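Local coordinates for phosphoenolpyruvate-protein phosphotransferase (Coxiella burnetii, PDB 3TRC) that probably phosphorylates a histidine of a partner protein using phosphoenolpyruvate, the part described here being its GAF domain, a common sensory and regulatory module, at residues A[46-50]-A[71-75]; A[77-82]-A[98-102]. All coordinates share one frame. Numbering follows the deposited sequence.

Interaction 1: A[46-50]-A[71-75]; sequences FICDD and LRLKF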
ATOM      1  N   PHE A  46     -18.608  -0.369   1.421  1.00 12.04           N
ATOM      2  CA  PHE A  46     -19.714  -0.191   0.495  1.00 11.68           C
ATOM      3  C   PHE A  46     -19.148   0.041  -0.888  1.00 12.94           C
ATOM      4  O   PHE A  46     -18.111   0.689  -1.040  1.00 13.21           O
ATOM      5  CB  PHE A  46     -20.549   1.034   0.880  1.00 12.72           C
ATOM      6  CG  PHE A  46     -21.312   0.880   2.166  1.00 11.61           C
ATOM      7  CD1 PHE A  46     -20.720   1.170   3.381  1.00 14.56           C
ATOM      8  CD2 PHE A  46     -22.638   0.464   2.152  1.00 15.03           C
ATOM      9  CE1 PHE A  46     -21.431   1.040   4.569  1.00 15.43           C
ATOM     10  CE2 PHE A  46     -23.352   0.323   3.329  1.00 13.04           C
ATOM     11  CZ  PHE A  46     -22.757   0.615   4.536  1.00 13.13           C
ATOM     12  N   ILE A  47     -19.834  -0.473  -1.899  1.00 12.55           N
ATOM     13  CA  ILE A  47     -19.440  -0.201  -3.274  1.00 12.27           C
ATOM     14  C   ILE A  47     -20.561   0.547  -3.989  1.00 13.15           C
ATOM     15  O   ILE A  47     -21.742   0.260  -3.783  1.00 14.99           O
ATOM     16  CB  ILE A  47     -19.069  -1.499  -4.016  1.00 15.58           C
ATOM     17  CG1 ILE A  47     -17.827  -2.127  -3.372  1.00 18.83           C
ATOM     18  CG2 ILE A  47     -18.796  -1.220  -5.485  1.00 14.08           C
ATOM     19  CD1 ILE A  47     -17.223  -3.257  -4.184  1.00 23.83           C
ATOM     20  N   CYS A  48     -20.188   1.525  -4.813  1.00 13.17           N
ATOM     21  CA  CYS A  48     -21.175   2.296  -5.563  1.00 13.57           C
ATOM     22  C   CYS A  48     -21.897   1.456  -6.606  1.00 16.48           C
ATOM     23  O   CYS A  48     -21.270   0.708  -7.361  1.00 17.49           O
ATOM     24  CB  CYS A  48     -20.507   3.472  -6.269  1.00 14.05           C
ATOM     25  SG  CYS A  48     -19.807   4.680  -5.162  1.00 16.79           S
ATOM     26  N   ASP A  49     -23.218   1.601  -6.640  1.00 14.48           N
ATOM     27  CA  ASP A  49     -24.060   1.026  -7.688  1.00 13.88           C
ATOM     28  C   ASP A  49     -24.612   2.216  -8.456  1.00 15.33           C
ATOM     29  O   ASP A  49     -25.673   2.740  -8.128  1.00 18.12           O
ATOM     30  CB  ASP A  49     -25.199   0.210  -7.060  1.00 15.99           C
ATOM     31  CG  ASP A  49     -26.066  -0.492  -8.093  1.00 22.48           C
ATOM     32  OD1 ASP A  49     -25.881  -0.250  -9.305  1.00 25.03           O
ATOM     33  OD2 ASP A  49     -26.940  -1.285  -7.687  1.00 21.50           O
ATOM     34  N   ASP A  50     -23.866   2.665  -9.463  1.00 15.93           N
ATOM     35  CA  ASP A  50     -24.184   3.917 -10.135  1.00 16.81           C
ATOM     36  C   ASP A  50     -25.535   3.909 -10.845  1.00 18.36           C
ATOM     37  O   ASP A  50     -26.205   4.933 -10.894  1.00 21.14           O
ATOM     38  CB  ASP A  50     -23.054   4.331 -11.086  1.00 18.77           C
ATOM     39  CG  ASP A  50     -21.781   4.717 -10.342  1.00 26.71           C
ATOM     40  OD1 ASP A  50     -21.883   5.257  -9.225  1.00 24.93           O
ATOM     41  OD2 ASP A  50     -20.677   4.487 -10.874  1.00 34.37           O
ATOM     42  N   LEU A  71     -27.874  -4.391   1.981  1.00 14.45           N
ATOM     43  CA  LEU A  71     -28.065  -3.050   2.524  1.00 14.16           C
ATOM     44  C   LEU A  71     -27.690  -1.990   1.495  1.00 14.23           C
ATOM     45  O   LEU A  71     -26.569  -1.972   0.996  1.00 14.21           O
ATOM     46  CB  LEU A  71     -27.237  -2.862   3.794  1.00 13.61           C
ATOM     47  CG  LEU A  71     -27.310  -1.469   4.421  1.00 14.71           C
ATOM     48  CD1 LEU A  71     -28.732  -1.140   4.858  1.00 15.90           C
ATOM     49  CD2 LEU A  71     -26.346  -1.375   5.590  1.00 16.10           C
ATOM     50  N   ARG A  72     -28.641  -1.116   1.182  1.00 13.46           N
ATOM     51  CA  ARG A  72     -28.436  -0.065   0.191  1.00 15.79           C
ATOM     52  C   ARG A  72     -28.730   1.307   0.785  1.00 17.80           C
ATOM     53  O   ARG A  72     -29.734   1.501   1.476  1.00 21.31           O
ATOM     54  CB  ARG A  72     -29.303  -0.322  -1.048  1.00 16.60           C
ATOM     55  CG  ARG A  72     -28.848  -1.532  -1.842  1.00 18.23           C
ATOM     56  CD  ARG A  72     -29.841  -1.976  -2.906  1.00 19.24           C
ATOM     57  NE  ARG A  72     -29.214  -2.980  -3.758  1.00 19.95           N
ATOM     58  CZ  ARG A  72     -28.481  -2.689  -4.827  1.00 19.84           C
ATOM     59  NH1 ARG A  72     -28.312  -1.423  -5.195  1.00 18.69           N
ATOM     60  NH2 ARG A  72     -27.928  -3.664  -5.534  1.00 21.82           N
ATOM     61  N   LEU A  73     -27.839   2.256   0.520  1.00 13.96           N
ATOM     62  CA  LEU A  73     -27.970   3.613   1.032  1.00 14.25           C
ATOM     63  C   LEU A  73     -27.921   4.565  -0.152  1.00 16.04           C
ATOM     64  O   LEU A  73     -27.065   4.428  -1.017  1.00 15.35           O
ATOM     65  CB  LEU A  73     -26.828   3.923   2.000  1.00 16.55           C
ATOM     66  CG  LEU A  73     -26.707   3.006   3.220  1.00 17.63           C
ATOM     67  CD1 LEU A  73     -25.450   3.348   4.018  1.00 17.94           C
ATOM     68  CD2 LEU A  73     -27.945   3.110   4.090  1.00 19.34           C
ATOM     69  N   LYS A  74     -28.837   5.525  -0.199  1.00 16.03           N
ATOM     70  CA  LYS A  74     -28.914   6.424  -1.346  1.00 15.66           C
ATOM     71  C   LYS A  74     -27.742   7.394  -1.417  1.00 13.59           C
ATOM     72  O   LYS A  74     -27.293   7.921  -0.394  1.00 15.19           O
ATOM     73  CB  LYS A  74     -30.231   7.206  -1.329  1.00 19.51           C
ATOM     74  CG  LYS A  74     -31.467   6.344  -1.517  1.00 24.39           C
ATOM     75  CD  LYS A  74     -31.504   5.742  -2.908  1.00 31.31           C
ATOM     76  CE  LYS A  74     -32.823   5.033  -3.171  1.00 35.92           C
ATOM     77  NZ  LYS A  74     -32.858   4.427  -4.532  1.00 37.04           N
ATOM     78  N   PHE A  75     -27.246   7.628  -2.628  1.00 15.10           N
ATOM     79  CA  PHE A  75     -26.216   8.638  -2.834  1.00 16.92           C
ATOM     80  C   PHE A  75     -26.678   9.955  -2.211  1.00 18.76           C
ATOM     81  O   PHE A  75     -27.836  10.347  -2.354  1.00 21.11           O
ATOM     82  CB  PHE A  75     -25.949   8.877  -4.327  1.00 17.94           C
ATOM     83  CG  PHE A  75     -25.181   7.772  -5.019  1.00 18.16           C
ATOM     84  CD1 PHE A  75     -24.681   6.690  -4.317  1.00 18.16           C
ATOM     85  CD2 PHE A  75     -24.956   7.838  -6.390  1.00 18.06           C
ATOM     86  CE1 PHE A  75     -23.972   5.688  -4.968  1.00 17.85           C
ATOM     87  CE2 PHE A  75     -24.251   6.840  -7.048  1.00 18.73           C
ATOM     88  CZ  PHE A  75     -23.761   5.759  -6.336  1.00 16.26           C
TER
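At the apolar centre lies Phe46, whose ring reaches across to two leucines: its CE2 is 3.7 Å from CD1 of Leu73, while CD2 of Leu71 approaches the same CE2 at 4.1 Å, near the plane of the ring. Two residues further along, Cys48 meets Phe75. CB of Cys48 lies 4.0 Å from CZ of Phe75, and SG of Cys48 stands 5.1 Å from the centroid of the Phe75 ring in an oblique sulfur-aromatic contact. The tip of that ring also meets the polar edge, with CZ of Phe75 3.5 Å from OD1 of Asp50.

The edge is closed by charge. Although CA-to-CB of Arg72 points away from 46-50, its extended side chain reaches across so that NH1 of Arg72 donates to OD2 of Asp49 at 2.8 Å in a nearly straight, salt-bridging hydrogen bond; NH2 of Arg72 adds a weak one to the same OD2 of Asp49 at 3.4 Å. Glu54 forms a second salt bridge with Arg72.

The principle is that strands which are not sheet neighbours can still be in contact through their side chains. Strand 54-61 runs between these two, pairing Ile47 with Val56 and Leu73 with Tyr55, so side chains, not backbone hydrogen bonds, span the gap. In this GAF domain's antiparallel sheet, which ends at strand 72-74, the apolar cluster lies under helix 78-86 and the salt bridge on the other face.

Interaction 2: A[77-82]-A[98-102]; sequences EGLIGL and HPAYK. With NA (sodium ion), chain C; PO4 (phosphate ion), chain B.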
ATOM      1  N   GLU A  77     -27.137  10.899   0.788  1.00 21.09           N
ATOM      2  CA  GLU A  77     -27.923  10.861   2.017  1.00 21.82           C
ATOM      3  C   GLU A  77     -27.140  10.375   3.225  1.00 21.33           C
ATOM      4  O   GLU A  77     -26.281   9.499   3.122  1.00 20.17           O
ATOM      5  CB  GLU A  77     -29.174  10.002   1.832  1.00 25.65           C
ATOM      6  CG  GLU A  77     -30.132  10.534   0.785  1.00 29.90           C
ATOM      7  CD  GLU A  77     -31.500   9.888   0.878  1.00 36.97           C
ATOM      8  OE1 GLU A  77     -31.657   8.937   1.674  1.00 39.87           O
ATOM      9  OE2 GLU A  77     -32.417  10.336   0.159  1.00 38.26           O
ATOM     10  N   GLY A  78     -27.454  10.949   4.380  1.00 19.60           N
ATOM     11  CA  GLY A  78     -26.814  10.550   5.615  1.00 19.01           C
ATOM     12  C   GLY A  78     -25.340  10.897   5.688  1.00 18.33           C
ATOM     13  O   GLY A  78     -24.788  11.584   4.830  1.00 19.55           O
ATOM     14  N   LEU A  79     -24.697  10.407   6.739  1.00 17.93           N
ATOM     15  CA  LEU A  79     -23.297  10.686   6.974  1.00 15.34           C
ATOM     16  C   LEU A  79     -22.431   9.973   5.938  1.00 16.46           C
ATOM     17  O   LEU A  79     -21.465  10.534   5.426  1.00 16.68           O
ATOM     18  CB  LEU A  79     -22.925  10.238   8.387  1.00 22.08           C
ATOM     19  CG  LEU A  79     -21.579  10.687   8.938  1.00 23.23           C
ATOM     20  CD1 LEU A  79     -21.402  12.197   8.780  1.00 20.34           C
ATOM     21  CD2 LEU A  79     -21.472  10.270  10.400  1.00 25.12           C
ATOM     22  N   ILE A  80     -22.771   8.727   5.638  1.00 16.10           N
ATOM     23  CA  ILE A  80     -22.027   7.980   4.631  1.00 17.36           C
ATOM     24  C   ILE A  80     -22.137   8.660   3.262  1.00 15.68           C
ATOM     25  O   ILE A  80     -21.146   8.777   2.533  1.00 15.24           O
ATOM     26  CB  ILE A  80     -22.461   6.499   4.595  1.00 19.09           C
ATOM     27  CG1 ILE A  80     -22.016   5.821   5.892  1.00 19.99           C
ATOM     28  CG2 ILE A  80     -21.875   5.791   3.387  1.00 18.37           C
ATOM     29  CD1 ILE A  80     -22.553   4.417   6.104  1.00 19.15           C
ATOM     30  N   GLY A  81     -23.337   9.130   2.932  1.00 16.79           N
ATOM     31  CA  GLY A  81     -23.536   9.918   1.728  1.00 19.18           C
ATOM     32  C   GLY A  81     -22.673  11.166   1.725  1.00 18.65           C
ATOM     33  O   GLY A  81     -22.121  11.555   0.697  1.00 17.48           O
ATOM     34  N   LEU A  82     -22.538  11.801   2.884  1.00 14.14           N
ATOM     35  CA  LEU A  82     -21.738  13.018   2.965  1.00 14.85           C
ATOM     36  C   LEU A  82     -20.262  12.730   2.684  1.00 15.88           C
ATOM     37  O   LEU A  82     -19.598  13.500   1.990  1.00 18.20           O
ATOM     38  CB  LEU A  82     -21.937  13.698   4.319  1.00 17.94           C
ATOM     39  CG  LEU A  82     -21.328  15.089   4.486  1.00 20.76           C
ATOM     40  CD1 LEU A  82     -21.822  16.040   3.392  1.00 22.09           C
ATOM     41  CD2 LEU A  82     -21.641  15.632   5.875  1.00 21.15           C
ATOM     42  N   HIS A  98     -24.122  14.144  14.760  1.00 19.07           N
ATOM     43  CA  HIS A  98     -23.954  14.895  13.519  1.00 19.04           C
ATOM     44  C   HIS A  98     -25.308  15.093  12.859  1.00 22.05           C
ATOM     45  O   HIS A  98     -26.108  14.163  12.801  1.00 20.95           O
ATOM     46  CB  HIS A  98     -23.005  14.165  12.563  1.00 18.77           C
ATOM     47  CG  HIS A  98     -22.542  15.004  11.410  1.00 20.24           C
ATOM     48  ND1 HIS A  98     -23.334  15.272  10.314  1.00 20.69           N
ATOM     49  CD2 HIS A  98     -21.360  15.626  11.180  1.00 23.25           C
ATOM     50  CE1 HIS A  98     -22.664  16.030   9.463  1.00 20.72           C
ATOM     51  NE2 HIS A  98     -21.464  16.260   9.966  1.00 21.78           N
ATOM     52  N   PRO A  99     -25.570  16.311  12.365  1.00 25.10           N
ATOM     53  CA  PRO A  99     -26.855  16.672  11.752  1.00 24.30           C
ATOM     54  C   PRO A  99     -27.246  15.788  10.567  1.00 25.07           C
ATOM     55  O   PRO A  99     -28.434  15.677  10.265  1.00 26.60           O
ATOM     56  CB  PRO A  99     -26.619  18.107  11.272  1.00 26.96           C
ATOM     57  CG  PRO A  99     -25.545  18.630  12.155  1.00 30.29           C
ATOM     58  CD  PRO A  99     -24.646  17.456  12.424  1.00 28.57           C
ATOM     59  N   ALA A 100     -26.267  15.176   9.905  1.00 22.39           N
ATOM     60  CA  ALA A 100     -26.543  14.378   8.713  1.00 22.06           C
ATOM     61  C   ALA A 100     -26.832  12.920   9.049  1.00 23.23           C
ATOM     62  O   ALA A 100     -27.326  12.169   8.208  1.00 23.40           O
ATOM     63  CB  ALA A 100     -25.383  14.470   7.729  1.00 21.40           C
ATOM     64  N   TYR A 101     -26.523  12.524  10.279  1.00 17.97           N
ATOM     65  CA  TYR A 101     -26.656  11.130  10.690  1.00 20.60           C
ATOM     66  C   TYR A 101     -28.103  10.638  10.684  1.00 22.84           C
ATOM     67  O   TYR A 101     -29.000  11.306  11.196  1.00 22.14           O
ATOM     68  CB  TYR A 101     -26.035  10.924  12.075  1.00 20.51           C
ATOM     69  CG  TYR A 101     -25.951   9.477  12.514  1.00 24.02           C
ATOM     70  CD1 TYR A 101     -24.874   8.682  12.150  1.00 27.77           C
ATOM     71  CD2 TYR A 101     -26.941   8.916  13.307  1.00 24.95           C
ATOM     72  CE1 TYR A 101     -24.790   7.358  12.557  1.00 30.40           C
ATOM     73  CE2 TYR A 101     -26.869   7.597  13.718  1.00 29.35           C
ATOM     74  CZ  TYR A 101     -25.792   6.824  13.344  1.00 30.17           C
ATOM     75  OH  TYR A 101     -25.715   5.511  13.750  1.00 36.77           O
ATOM     76  N   LYS A 102     -28.318   9.462  10.105  1.00 22.33           N
ATOM     77  CA  LYS A 102     -29.640   8.843  10.089  1.00 26.23           C
ATOM     78  C   LYS A 102     -29.667   7.642  11.027  1.00 24.41           C
ATOM     79  O   LYS A 102     -29.024   6.625  10.767  1.00 23.55           O
ATOM     80  CB  LYS A 102     -30.017   8.421   8.666  1.00 30.71           C
ATOM     81  CG  LYS A 102     -30.165   9.586   7.694  1.00 35.09           C
ATOM     82  CD  LYS A 102     -30.104   9.116   6.247  1.00 41.59           C
ATOM     83  CE  LYS A 102     -31.463   9.176   5.573  1.00 47.41           C
ATOM     84  NZ  LYS A 102     -32.472   8.328   6.262  1.00 51.16           N
TER
HETATM   85 NA    NA C 170     -22.957  10.274  -1.763  1.00 34.94          NA
HETATM   86  P   PO4 B 169     -26.144   7.275   7.657  1.00 27.62           P
HETATM   87  O1  PO4 B 169     -27.425   7.094   6.885  1.00 26.86           O
HETATM   88  O2  PO4 B 169     -26.018   6.182   8.698  1.00 34.60           O
HETATM   89  O3  PO4 B 169     -24.956   7.220   6.734  1.00 27.38           O
HETATM   90  O4  PO4 B 169     -26.157   8.603   8.373  1.00 24.49           O
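The backbones approach most closely where Gly78 faces Ala100, their CA atoms 4.9 Å apart. Gly78, with phi of 67°, lies at the turn into helix 78-86, and its CA makes a CA-H...O contact of 3.1 Å with O of Ala100. A CB here would crowd Lys102 and collide with the bound phosphate. Opposite, His98 to Tyr101 form a type I beta turn, in which N of Tyr101 donates to O of His98 at 3.0 Å; the His98 side chain reinforces it, its ND1 accepting from N of Ala100 at 3.0 Å.

Phosphate bridges the two backbones. N of Leu79 and N of Lys102 both donate to O4 of the phosphate, at 2.8 and 2.9 Å, and N of Ile80 donates to its O3 at 2.9 Å; Arg104 adds another hydrogen bond.

Among the side chains, CD1 of Leu79 sits over a face of the His98 ring, 3.9 Å from its centroid, a CH-pi contact. CD2 of Leu79 meets the ring edge of Tyr101 at CD1, 4.1 Å away. One helical turn on, CD2 of Leu82 lies 3.8 Å from CE1 of His98 and 4.3 Å from CB of Ala100.

Gly81 turns its carbonyl to the sodium ion, 2.9 Å from O of Gly81, a site completed by Tyr55, Gly76 and Glu85. The phosphate, probably from the crystallisation liquor, marks a classic anion site: exposed amides at a helix N terminus, here completed by a loop in the GAF domain.

How the interactions relate
Read from the N terminus, the chain runs through strand 42-49 into strand 54-61 and on to strand 72-74, where interaction 1 closes a loop across the intervening strand. Helix 78-86 follows almost at once and opens interaction 2, which closes another loop by way of strand 90-92 when the chain reaches 98-102. The two loops are therefore in series, neither nested nor crossed. They nevertheless meet in space: CD1 of Ile80 lies 3.7 Å from CD1 of Leu73 and 3.9 Å from CE1 of Phe46. Ile80 of helix 78-86 thus joins the two contacts, so that sheet edge, helix and loop 98-102 are tied together.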